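Local coordinates for protein ATP phosphoribosyltransferase regulatory subunit (Thermotoga maritima, PDB 1USY) that is probably required for the first step of histidine biosynthesis and may let histidine exert feedback control over ATP phosphoribosyltransferase activity, at residues B[149-154]-B[226-231]; B[155-160]-B[181-186]; B[190-195]-B[204-209]; B[239-244]-B[248-253]. All blocks are in the same frame, centred on the assembly; numbering follows the deposited sequence.

Contact 1: B[149-154]-B[226-231]; sequences KVLNLI and TLARTI
Leu151 meets Ala228 through methyl groups, with CD2 of Leu151 3.7 Å from CB of Ala228. The leucine CB is also close, at 3.9 Å from the same Ala228 CB, so the alanine methyl lies against the side of the leucine and not merely at its end. With CG beside the backbone N and opposite the carbonyl carbon (chi1 -67°), the CD2 branch is carried toward the loop. Farther along the helix, Ile154 uses its CG2 branch, which rests 3.8 Å from CA of Thr226, and the two side chains cross obliquely. The carbonyl O of Ile154 lies 3.5 Å from CB of Thr226. No hydrogen bond links the two segments, which leaves van der Waals packing to carry the contact.

Bonds within the loop come next. Thr226 OG1 is hydrogen-bonded to Asp224 OD1, which probably helps fix the threonine's rotation. Thr230 OG1 donates to Leu227 O at 2.6 Å, tilted 22° from the carbonyl plane, and Ile231 N bonds to Ala228 O at 2.9 Å.

Residues 226-231 belong to the loop between strand 220-223 and strand 237-243. Around helix 147-156, Tyr135 and Leu139 of helix 135-139 pack on Leu151, Val176 of helix 174-185 touches Ile154, and helix 159-168 receives Val150 and Leu153.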
# COMPACT_ATOMS: atom_id res chain seq x y z
N LYS B 149 37.67 0.88 6.14
CA LYS B 149 38.24 1.42 4.91
C LYS B 149 39.35 0.49 4.47
O LYS B 149 39.29 -0.07 3.36
CB LYS B 149 38.85 2.79 5.06
CG LYS B 149 39.48 3.26 3.77
CD LYS B 149 40.71 4.09 4.02
CE LYS B 149 41.66 4.02 2.82
NZ LYS B 149 41.21 4.87 1.67
N VAL B 150 40.36 0.28 5.33
CA VAL B 150 41.19 -0.89 5.06
C VAL B 150 40.37 -2.18 5.07
O VAL B 150 40.76 -3.14 4.43
CB VAL B 150 42.53 -1.02 5.86
CG1 VAL B 150 43.17 0.35 6.15
CG2 VAL B 150 42.38 -1.90 7.07
N LEU B 151 39.20 -2.19 5.70
CA LEU B 151 38.36 -3.37 5.47
C LEU B 151 37.80 -3.39 4.03
O LEU B 151 37.87 -4.42 3.35
CB LEU B 151 37.29 -3.57 6.55
CG LEU B 151 37.82 -3.92 7.95
CD1 LEU B 151 36.83 -3.49 9.04
CD2 LEU B 151 38.22 -5.41 8.11
N ASN B 152 37.33 -2.23 3.56
CA ASN B 152 36.77 -2.14 2.22
C ASN B 152 37.82 -2.56 1.18
O ASN B 152 37.51 -3.25 0.19
CB ASN B 152 36.21 -0.74 1.92
CG ASN B 152 34.80 -0.53 2.48
OD1 ASN B 152 34.53 -0.86 3.64
ND2 ASN B 152 33.91 0.03 1.67
N LEU B 153 39.05 -2.13 1.42
CA LEU B 153 40.16 -2.47 0.57
C LEU B 153 40.49 -3.99 0.56
O LEU B 153 40.70 -4.54 -0.51
CB LEU B 153 41.38 -1.64 0.95
CG LEU B 153 41.19 -0.11 0.83
CD1 LEU B 153 42.41 0.65 1.38
CD2 LEU B 153 40.81 0.36 -0.59
N ILE B 154 40.52 -4.63 1.73
CA ILE B 154 40.69 -6.07 1.86
C ILE B 154 39.61 -6.74 0.98
O ILE B 154 39.88 -7.66 0.17
CB ILE B 154 40.43 -6.56 3.34
CG1 ILE B 154 41.20 -5.75 4.41
CG2 ILE B 154 40.64 -8.04 3.46
CD1 ILE B 154 42.59 -6.20 4.75
N THR B 226 40.03 -12.75 2.56
CA THR B 226 39.45 -11.43 2.32
C THR B 226 37.94 -11.52 2.67
O THR B 226 37.52 -12.34 3.48
CB THR B 226 39.72 -11.04 0.85
OG1 THR B 226 39.18 -12.00 -0.04
CG2 THR B 226 41.22 -10.94 0.54
N LEU B 227 37.17 -10.69 2.05
CA LEU B 227 35.70 -10.56 2.26
C LEU B 227 35.41 -10.35 3.76
O LEU B 227 34.93 -11.24 4.49
CB LEU B 227 34.86 -11.75 1.60
CG LEU B 227 34.82 -13.23 2.11
CD1 LEU B 227 34.56 -14.19 0.93
CD2 LEU B 227 36.07 -13.78 2.79
N ALA B 228 35.75 -9.10 4.09
CA ALA B 228 35.61 -8.50 5.39
C ALA B 228 34.14 -8.17 5.69
O ALA B 228 33.73 -8.04 6.84
CB ALA B 228 36.42 -7.19 5.43
N ARG B 229 33.31 -8.02 4.63
CA ARG B 229 31.87 -7.68 4.84
C ARG B 229 31.12 -8.83 5.50
O ARG B 229 30.03 -8.63 6.06
CB ARG B 229 31.11 -7.36 3.53
CG ARG B 229 31.69 -8.01 2.30
CD ARG B 229 30.98 -9.31 1.90
NE ARG B 229 31.67 -9.98 0.81
CZ ARG B 229 31.97 -9.39 -0.35
NH1 ARG B 229 31.63 -8.10 -0.57
NH2 ARG B 229 32.63 -9.99 -1.34
N THR B 230 31.65 -10.06 5.58
CA THR B 230 31.07 -11.11 6.39
C THR B 230 31.24 -10.84 7.90
O THR B 230 30.77 -11.63 8.73
CB THR B 230 31.74 -12.42 6.07
OG1 THR B 230 33.15 -12.20 6.16
CG2 THR B 230 31.51 -12.82 4.62
N ILE B 231 31.92 -9.74 8.25
CA ILE B 231 32.26 -9.42 9.65
C ILE B 231 31.04 -9.10 10.51
O ILE B 231 30.86 -9.66 11.59
CB ILE B 231 33.31 -8.27 9.72
CG1 ILE B 231 34.61 -8.77 10.31
CG2 ILE B 231 32.78 -7.06 10.50
CD1 ILE B 231 35.27 -7.78 11.31

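Contact 2: B[155-160]-B[181-186]; sequences DTKNLA and EDSIYR. With HIS (histidine), chain M.
Lys157 reaches over to Ser183 with the far half of its chain, and this is the closely packed, buried part of the contact. Its CD lies 3.9 Å from Ser183 OG, and its CE 4.1 Å from Ser183 CB. A bend at chi3 (149°) turns the ammonium end toward Asp224, whose OD2 forms a salt bridge with NZ. Ser183 OG is hydrogen-bonded to Ile180 O, so the hydroxyl has an acceptor in its own helix. Without the long lysine chain, as with an alanine here, Asp224 is likely to lose its cationic mate and a gap to open beside Ser183.

Lys157 follows helix 147-156 with positive phi (49°) in a Schellman motif, and Asn158 then serves as N-cap of helix 159-168. This helix-to-helix corner and the end of helix 174-185 together line the histidine pocket, to which this chain contributes Lys157, Leu159, Ile180, Ile184 and Tyr185. Lys157 CB stands 4.1 Å from the ligand C, and Ile184 CG1 3.8 Å from its CA. Tyr185 OH approaches the ligand NE2 at 3.8 Å, while Ile184 CG2 lies over the centre of the tyrosine ring. Aromatic packing from another protein chain reaches Lys157 and Ile184.

The looser side is formed by two partly exposed residues. Leu159 CD2 touches Glu181 CG at 3.9 Å, the side chains crossing at about a right angle, and the CB of Glu181 points away from the 155-160 segment.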
# COMPACT_ATOMS: atom_id res chain seq x y z
N ASP B 155 38.39 -6.29 1.22
CA ASP B 155 37.19 -6.87 0.64
C ASP B 155 37.27 -6.83 -0.88
O ASP B 155 36.79 -7.69 -1.59
CB ASP B 155 36.04 -5.98 1.05
CG ASP B 155 34.72 -6.68 1.03
OD1 ASP B 155 34.63 -7.87 0.58
OD2 ASP B 155 33.70 -6.06 1.44
N THR B 156 37.92 -5.78 -1.33
CA THR B 156 37.98 -5.40 -2.70
C THR B 156 39.34 -5.83 -3.30
O THR B 156 39.57 -5.68 -4.52
CB THR B 156 37.72 -3.93 -2.65
OG1 THR B 156 36.43 -3.69 -3.22
CG2 THR B 156 38.71 -3.14 -3.38
N LYS B 157 40.17 -6.44 -2.45
CA LYS B 157 41.53 -6.86 -2.79
C LYS B 157 42.31 -5.73 -3.48
O LYS B 157 43.22 -5.99 -4.28
CB LYS B 157 41.54 -8.11 -3.68
CG LYS B 157 40.62 -9.20 -3.27
CD LYS B 157 40.95 -10.53 -3.96
CE LYS B 157 40.59 -11.72 -3.04
NZ LYS B 157 40.52 -13.07 -3.67
N ASN B 158 41.91 -4.50 -3.18
CA ASN B 158 42.64 -3.31 -3.59
C ASN B 158 44.06 -3.23 -3.01
O ASN B 158 44.40 -2.38 -2.19
CB ASN B 158 41.84 -2.07 -3.26
CG ASN B 158 42.15 -0.92 -4.19
OD1 ASN B 158 41.29 -0.09 -4.49
ND2 ASN B 158 43.38 -0.85 -4.65
N LEU B 159 44.89 -4.11 -3.50
CA LEU B 159 46.27 -4.18 -3.09
C LEU B 159 47.04 -2.91 -3.41
O LEU B 159 47.99 -2.53 -2.68
CB LEU B 159 46.93 -5.37 -3.75
CG LEU B 159 48.38 -5.49 -3.34
CD1 LEU B 159 48.48 -5.66 -1.80
CD2 LEU B 159 49.03 -6.64 -4.09
N ALA B 160 46.65 -2.24 -4.49
CA ALA B 160 47.35 -1.01 -4.92
C ALA B 160 47.09 0.21 -4.00
O ALA B 160 48.00 1.03 -3.80
CB ALA B 160 47.01 -0.67 -6.36
N GLU B 181 47.50 -10.93 -1.06
CA GLU B 181 48.39 -11.72 -1.93
C GLU B 181 48.25 -13.27 -1.73
O GLU B 181 48.31 -14.04 -2.67
CB GLU B 181 49.84 -11.26 -1.72
CG GLU B 181 50.17 -9.93 -2.38
CD GLU B 181 51.64 -9.61 -2.31
OE1 GLU B 181 52.09 -9.11 -1.25
OE2 GLU B 181 52.38 -9.85 -3.29
N ASP B 182 48.05 -13.71 -0.49
CA ASP B 182 47.82 -15.12 -0.23
C ASP B 182 46.58 -15.59 -0.90
O ASP B 182 46.56 -16.69 -1.50
CB ASP B 182 47.73 -15.40 1.27
CG ASP B 182 49.09 -15.53 1.91
OD1 ASP B 182 49.16 -15.60 3.16
OD2 ASP B 182 50.16 -15.56 1.21
N SER B 183 45.55 -14.75 -0.82
CA SER B 183 44.22 -15.07 -1.30
C SER B 183 44.24 -15.15 -2.83
O SER B 183 43.30 -15.70 -3.44
CB SER B 183 43.22 -14.00 -0.80
OG SER B 183 43.11 -12.93 -1.75
N ILE B 184 45.30 -14.61 -3.45
CA ILE B 184 45.50 -14.79 -4.88
C ILE B 184 46.39 -15.98 -5.23
O ILE B 184 46.02 -16.79 -6.09
CB ILE B 184 46.02 -13.51 -5.61
CG1 ILE B 184 44.98 -12.39 -5.59
CG2 ILE B 184 46.27 -13.81 -7.10
CD1 ILE B 184 45.54 -11.08 -5.15
N TYR B 185 47.56 -16.06 -4.59
CA TYR B 185 48.63 -16.97 -5.00
C TYR B 185 48.86 -18.20 -4.15
O TYR B 185 49.45 -19.16 -4.67
CB TYR B 185 49.95 -16.23 -5.04
CG TYR B 185 50.03 -15.20 -6.11
CD1 TYR B 185 50.04 -13.82 -5.78
CD2 TYR B 185 50.06 -15.57 -7.46
CE1 TYR B 185 50.11 -12.83 -6.78
CE2 TYR B 185 50.14 -14.60 -8.48
CZ TYR B 185 50.18 -13.24 -8.13
OH TYR B 185 50.25 -12.27 -9.11
N ARG B 186 48.45 -18.19 -2.88
CA ARG B 186 48.67 -19.34 -2.00
C ARG B 186 47.44 -19.76 -1.20
O ARG B 186 47.46 -19.79 0.04
CB ARG B 186 49.88 -19.16 -1.05
CG ARG B 186 50.75 -17.93 -1.18
CD ARG B 186 52.24 -18.20 -0.96
NE ARG B 186 52.86 -18.34 -2.27
CZ ARG B 186 53.87 -19.15 -2.64
NH1 ARG B 186 54.52 -20.00 -1.80
NH2 ARG B 186 54.24 -19.08 -3.91
CA HIS M . 44.23 -9.11 -7.26
C HIS M . 44.63 -7.95 -6.34
CB HIS M . 44.70 -8.86 -8.72
CG HIS M . 46.19 -8.92 -8.91
ND1 HIS M . 47.09 -8.66 -7.89
CD2 HIS M . 46.94 -9.21 -10.00
CE1 HIS M . 48.32 -8.79 -8.35
NE2 HIS M . 48.26 -9.12 -9.63

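Contact 3: B[190-195]-B[204-209]; sequences EHLKTM and DLLSAS
Leu192 puts its two methyl branches against different residues within 204-209 of helix 199-215. Its CD2 lies 3.6 Å from Leu205 CB and 3.8 Å from Leu205 CD1, the two side chains crossing at about a right angle. Against Leu206 the arrangement differs: the chains slide past each other in opposite directions, with Leu192 CD1 3.9 Å from Leu206 CD2. That same CD1 branch comes 3.7 Å from Ser209 OG. The placement follows from chi1 of -76°, which sets CG of Leu192 beside its backbone N and sends both branches toward the helix.

Ser209 OG donates to Leu205 O at 2.9 Å from above the carbonyl plane, 44° out of it, and the same oxygen accepts from Ser209 N. Shortening Leu192 to an alanine is likely to open a gap beside Leu205 and Leu206 and remove the methyl that lies against Ser209 OG.

The contact packs the loop after helix 174-185 on helix 199-215, and Ile223 of strand 220-223 touches both sides. With no hydrogen bond between the two segments, their direct adhesion is apolar, and the buried serine hydroxyl has its hydrogen bond inside its own helix, consistent with its place beside a leucine methyl.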
# COMPACT_ATOMS: atom_id res chain seq x y z
N GLU B 190 47.69 -26.00 2.46
CA GLU B 190 49.02 -26.39 2.86
C GLU B 190 49.76 -25.17 3.37
O GLU B 190 50.59 -25.28 4.27
CB GLU B 190 49.72 -27.11 1.70
CG GLU B 190 49.09 -28.48 1.32
CD GLU B 190 47.74 -28.40 0.56
OE1 GLU B 190 47.12 -29.47 0.29
OE2 GLU B 190 47.27 -27.28 0.22
N HIS B 191 49.40 -23.99 2.84
CA HIS B 191 50.08 -22.73 3.19
C HIS B 191 49.66 -22.23 4.56
O HIS B 191 50.23 -21.26 5.05
CB HIS B 191 49.80 -21.61 2.18
CG HIS B 191 50.37 -21.85 0.82
ND1 HIS B 191 49.63 -22.41 -0.21
CD2 HIS B 191 51.59 -21.56 0.30
CE1 HIS B 191 50.39 -22.47 -1.30
NE2 HIS B 191 51.57 -21.96 -1.02
N LEU B 192 48.64 -22.85 5.15
CA LEU B 192 48.11 -22.37 6.44
C LEU B 192 49.16 -22.28 7.58
O LEU B 192 48.98 -21.50 8.50
CB LEU B 192 46.92 -23.20 6.92
CG LEU B 192 45.57 -22.98 6.27
CD1 LEU B 192 44.71 -24.23 6.51
CD2 LEU B 192 44.88 -21.73 6.84
N LYS B 193 50.23 -23.06 7.50
CA LYS B 193 51.32 -22.97 8.48
C LYS B 193 52.28 -21.78 8.24
O LYS B 193 52.82 -21.19 9.18
CB LYS B 193 52.11 -24.28 8.51
CG LYS B 193 51.39 -25.41 9.18
CD LYS B 193 52.40 -26.40 9.76
CE LYS B 193 52.36 -26.42 11.31
NZ LYS B 193 52.57 -27.80 11.88
N THR B 194 52.51 -21.44 6.97
CA THR B 194 53.18 -20.21 6.56
C THR B 194 52.50 -18.95 7.13
O THR B 194 53.14 -17.91 7.32
CB THR B 194 53.17 -20.11 4.99
OG1 THR B 194 53.57 -21.37 4.42
CG2 THR B 194 54.21 -19.10 4.45
N MET B 195 51.19 -19.03 7.39
CA MET B 195 50.39 -17.84 7.67
C MET B 195 50.49 -17.42 9.14
O MET B 195 50.46 -18.27 10.03
CB MET B 195 48.94 -18.05 7.26
CG MET B 195 48.72 -18.33 5.77
SD MET B 195 47.04 -18.06 5.19
CE MET B 195 46.73 -19.55 4.33
N ASP B 204 40.91 -24.02 13.39
CA ASP B 204 39.64 -24.08 12.67
C ASP B 204 39.81 -24.22 11.16
O ASP B 204 39.21 -25.11 10.56
CB ASP B 204 38.79 -22.86 13.01
CG ASP B 204 38.07 -23.02 14.31
OD1 ASP B 204 37.43 -22.06 14.78
OD2 ASP B 204 38.11 -24.10 14.94
N LEU B 205 40.60 -23.34 10.55
CA LEU B 205 40.89 -23.47 9.12
C LEU B 205 41.51 -24.86 8.77
O LEU B 205 41.08 -25.51 7.84
CB LEU B 205 41.79 -22.32 8.64
CG LEU B 205 41.09 -20.97 8.56
CD1 LEU B 205 42.06 -19.82 8.50
CD2 LEU B 205 40.19 -20.94 7.34
N LEU B 206 42.48 -25.31 9.58
CA LEU B 206 43.21 -26.54 9.34
C LEU B 206 42.32 -27.77 9.41
O LEU B 206 42.50 -28.73 8.67
CB LEU B 206 44.34 -26.71 10.37
CG LEU B 206 45.79 -26.25 10.17
CD1 LEU B 206 46.66 -26.71 11.38
CD2 LEU B 206 46.40 -26.78 8.88
N SER B 207 41.37 -27.74 10.32
CA SER B 207 40.52 -28.91 10.53
C SER B 207 39.44 -28.96 9.44
O SER B 207 39.05 -30.04 8.97
CB SER B 207 39.94 -28.91 11.95
OG SER B 207 38.74 -29.68 12.00
N ALA B 208 38.96 -27.78 9.04
CA ALA B 208 37.99 -27.68 7.94
C ALA B 208 38.64 -28.14 6.62
O ALA B 208 38.20 -29.12 6.02
CB ALA B 208 37.41 -26.24 7.84
N SER B 209 39.69 -27.45 6.19
CA SER B 209 40.51 -27.85 5.03
C SER B 209 40.75 -29.37 4.97
O SER B 209 40.46 -30.00 3.95
CB SER B 209 41.87 -27.17 5.09
OG SER B 209 41.71 -25.77 4.97

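Contact 4: B[239-244]-B[248-253]; sequences FTIYDT and RLVAAG
Phe239 and Gly253 exchange backbone hydrogen bonds, Gly253 N to Phe239 O at 3.1 Å and Phe239 N to Gly253 O at 3.3 Å, and form a hydrogen-bonded antiparallel pair. Ile241 N bonds to Ala251 O at 2.8 Å. Beyond it, Asp243 and Arg248 close another such pair, Asp243 N meeting Arg248 O at 2.8 Å. CA-H...O contacts fill in, for example Ala252 CA to Phe239 O at 3.3 Å.

The pairing makes a beta hairpin of strands 237-243 and 248-257, their local axes inclined at 141°. It lies within the mixed sheet, flanked by strands 125-131 and 262-269 respectively, consistent with kinship to class II aminoacyl-tRNA synthetases. A classic beta bulge interrupts it: Val250 and Ala251 both face Ile241, whose O accepts from Val250 N and, weakly, from Ala251 N, so the register shifts by one residue.

Apolar packing occupies both faces. On one, Ile241 CD1 lies 3.6 Å from Ala251 CB, and Ile113 of helix 103-120 touches both. On the other, the Tyr242 side chain meets Leu249 at a slant, CE2 to CG 4.0 Å.

Polar ends are held from outside the pair. Tyr242 OH is hydrogen-bonded to Glu128 OE1; Asp243 OD1 accepts from Ser245 N and OD2 from Ser246 N.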
# COMPACT_ATOMS: atom_id res chain seq x y z
N PHE B 239 32.21 -20.04 4.45
CA PHE B 239 32.51 -20.76 3.23
C PHE B 239 31.65 -20.24 2.05
O PHE B 239 30.50 -19.84 2.24
CB PHE B 239 32.34 -22.26 3.43
CG PHE B 239 30.90 -22.71 3.44
CD1 PHE B 239 30.26 -23.08 2.27
CD2 PHE B 239 30.19 -22.73 4.61
CE1 PHE B 239 28.96 -23.48 2.27
CE2 PHE B 239 28.90 -23.13 4.61
CZ PHE B 239 28.28 -23.51 3.44
N THR B 240 32.24 -20.22 0.86
CA THR B 240 31.52 -20.00 -0.38
C THR B 240 31.83 -21.15 -1.35
O THR B 240 32.88 -21.79 -1.25
CB THR B 240 31.91 -18.63 -0.96
OG1 THR B 240 33.34 -18.52 -1.00
CG2 THR B 240 31.49 -17.50 0.00
N ILE B 241 30.91 -21.46 -2.27
CA ILE B 241 31.16 -22.55 -3.24
C ILE B 241 30.91 -22.05 -4.66
O ILE B 241 29.86 -21.42 -4.92
CB ILE B 241 30.32 -23.81 -2.96
CG1 ILE B 241 30.52 -24.32 -1.55
CG2 ILE B 241 30.75 -24.95 -3.84
CD1 ILE B 241 29.87 -25.68 -1.32
N TYR B 242 31.88 -22.30 -5.54
CA TYR B 242 31.77 -21.89 -6.94
C TYR B 242 31.76 -23.10 -7.89
O TYR B 242 32.47 -24.13 -7.68
CB TYR B 242 32.87 -20.89 -7.34
CG TYR B 242 33.07 -19.73 -6.39
CD1 TYR B 242 33.78 -19.90 -5.19
CD2 TYR B 242 32.57 -18.46 -6.68
CE1 TYR B 242 33.98 -18.86 -4.34
CE2 TYR B 242 32.77 -17.37 -5.75
CZ TYR B 242 33.47 -17.61 -4.59
OH TYR B 242 33.70 -16.60 -3.64
N ASP B 243 30.95 -23.01 -8.92
CA ASP B 243 31.00 -24.01 -9.97
C ASP B 243 31.79 -23.42 -11.14
O ASP B 243 31.41 -22.41 -11.65
CB ASP B 243 29.59 -24.42 -10.40
CG ASP B 243 29.59 -25.33 -11.62
OD1 ASP B 243 30.44 -26.26 -11.68
OD2 ASP B 243 28.77 -25.19 -12.56
N THR B 244 32.91 -24.05 -11.52
CA THR B 244 33.70 -23.56 -12.62
C THR B 244 32.94 -23.75 -13.93
O THR B 244 33.18 -23.04 -14.88
CB THR B 244 35.15 -24.20 -12.68
OG1 THR B 244 35.09 -25.63 -12.79
CG2 THR B 244 35.87 -23.99 -11.40
N ARG B 248 29.50 -19.77 -11.68
CA ARG B 248 28.70 -19.07 -10.67
C ARG B 248 28.98 -19.53 -9.24
O ARG B 248 29.47 -20.64 -9.03
CB ARG B 248 27.19 -19.13 -10.93
CG ARG B 248 26.70 -19.85 -12.16
CD ARG B 248 25.17 -20.04 -12.18
NE ARG B 248 24.44 -18.77 -12.05
CZ ARG B 248 23.34 -18.44 -12.73
NH1 ARG B 248 22.81 -19.29 -13.61
NH2 ARG B 248 22.77 -17.27 -12.53
N LEU B 249 28.66 -18.63 -8.28
CA LEU B 249 28.64 -18.89 -6.85
C LEU B 249 27.42 -19.73 -6.60
O LEU B 249 26.32 -19.36 -6.99
CB LEU B 249 28.47 -17.58 -6.10
CG LEU B 249 28.93 -17.37 -4.65
CD1 LEU B 249 28.54 -15.96 -4.17
CD2 LEU B 249 28.37 -18.36 -3.69
N VAL B 250 27.60 -20.83 -5.90
CA VAL B 250 26.60 -21.90 -5.90
C VAL B 250 26.11 -22.24 -4.48
O VAL B 250 25.05 -22.81 -4.30
CB VAL B 250 27.21 -23.08 -6.67
CG1 VAL B 250 26.99 -24.40 -6.02
CG2 VAL B 250 26.73 -23.03 -8.11
N ALA B 251 26.85 -21.81 -3.47
CA ALA B 251 26.56 -22.16 -2.09
C ALA B 251 27.32 -21.19 -1.19
O ALA B 251 28.31 -20.62 -1.62
CB ALA B 251 26.98 -23.60 -1.83
N ALA B 252 26.83 -20.95 0.02
CA ALA B 252 27.47 -20.04 0.99
C ALA B 252 26.86 -20.34 2.32
O ALA B 252 25.65 -20.63 2.38
CB ALA B 252 27.26 -18.58 0.66
N GLY B 253 27.69 -20.29 3.37
CA GLY B 253 27.29 -20.54 4.73
C GLY B 253 28.30 -20.07 5.74
O GLY B 253 29.17 -19.29 5.39

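Contacts 1 and 2 adjoin, their centres about 11 Å apart, and share helix 147-156; Leu153 O and Asn158 N, 2.9 Å apart, probably form a hydrogen bond between them. Contact 2 lines one histidine pocket, while Leu153 in contact 1 touches a bound histidine, and the Lys157 side chain is about 11 Å from a second one. Asp224 joins the pair, taking Thr226 and Lys157 on its two carboxylate oxygens. Contact 3 lies about 17 Å from contact 2 between centres yet meets it, Asp182 OD1 being 3.8 Å from Met195 CG. Contact 4 touches none of the others; its Tyr242 side chain is about 13 Å from a bound histidine.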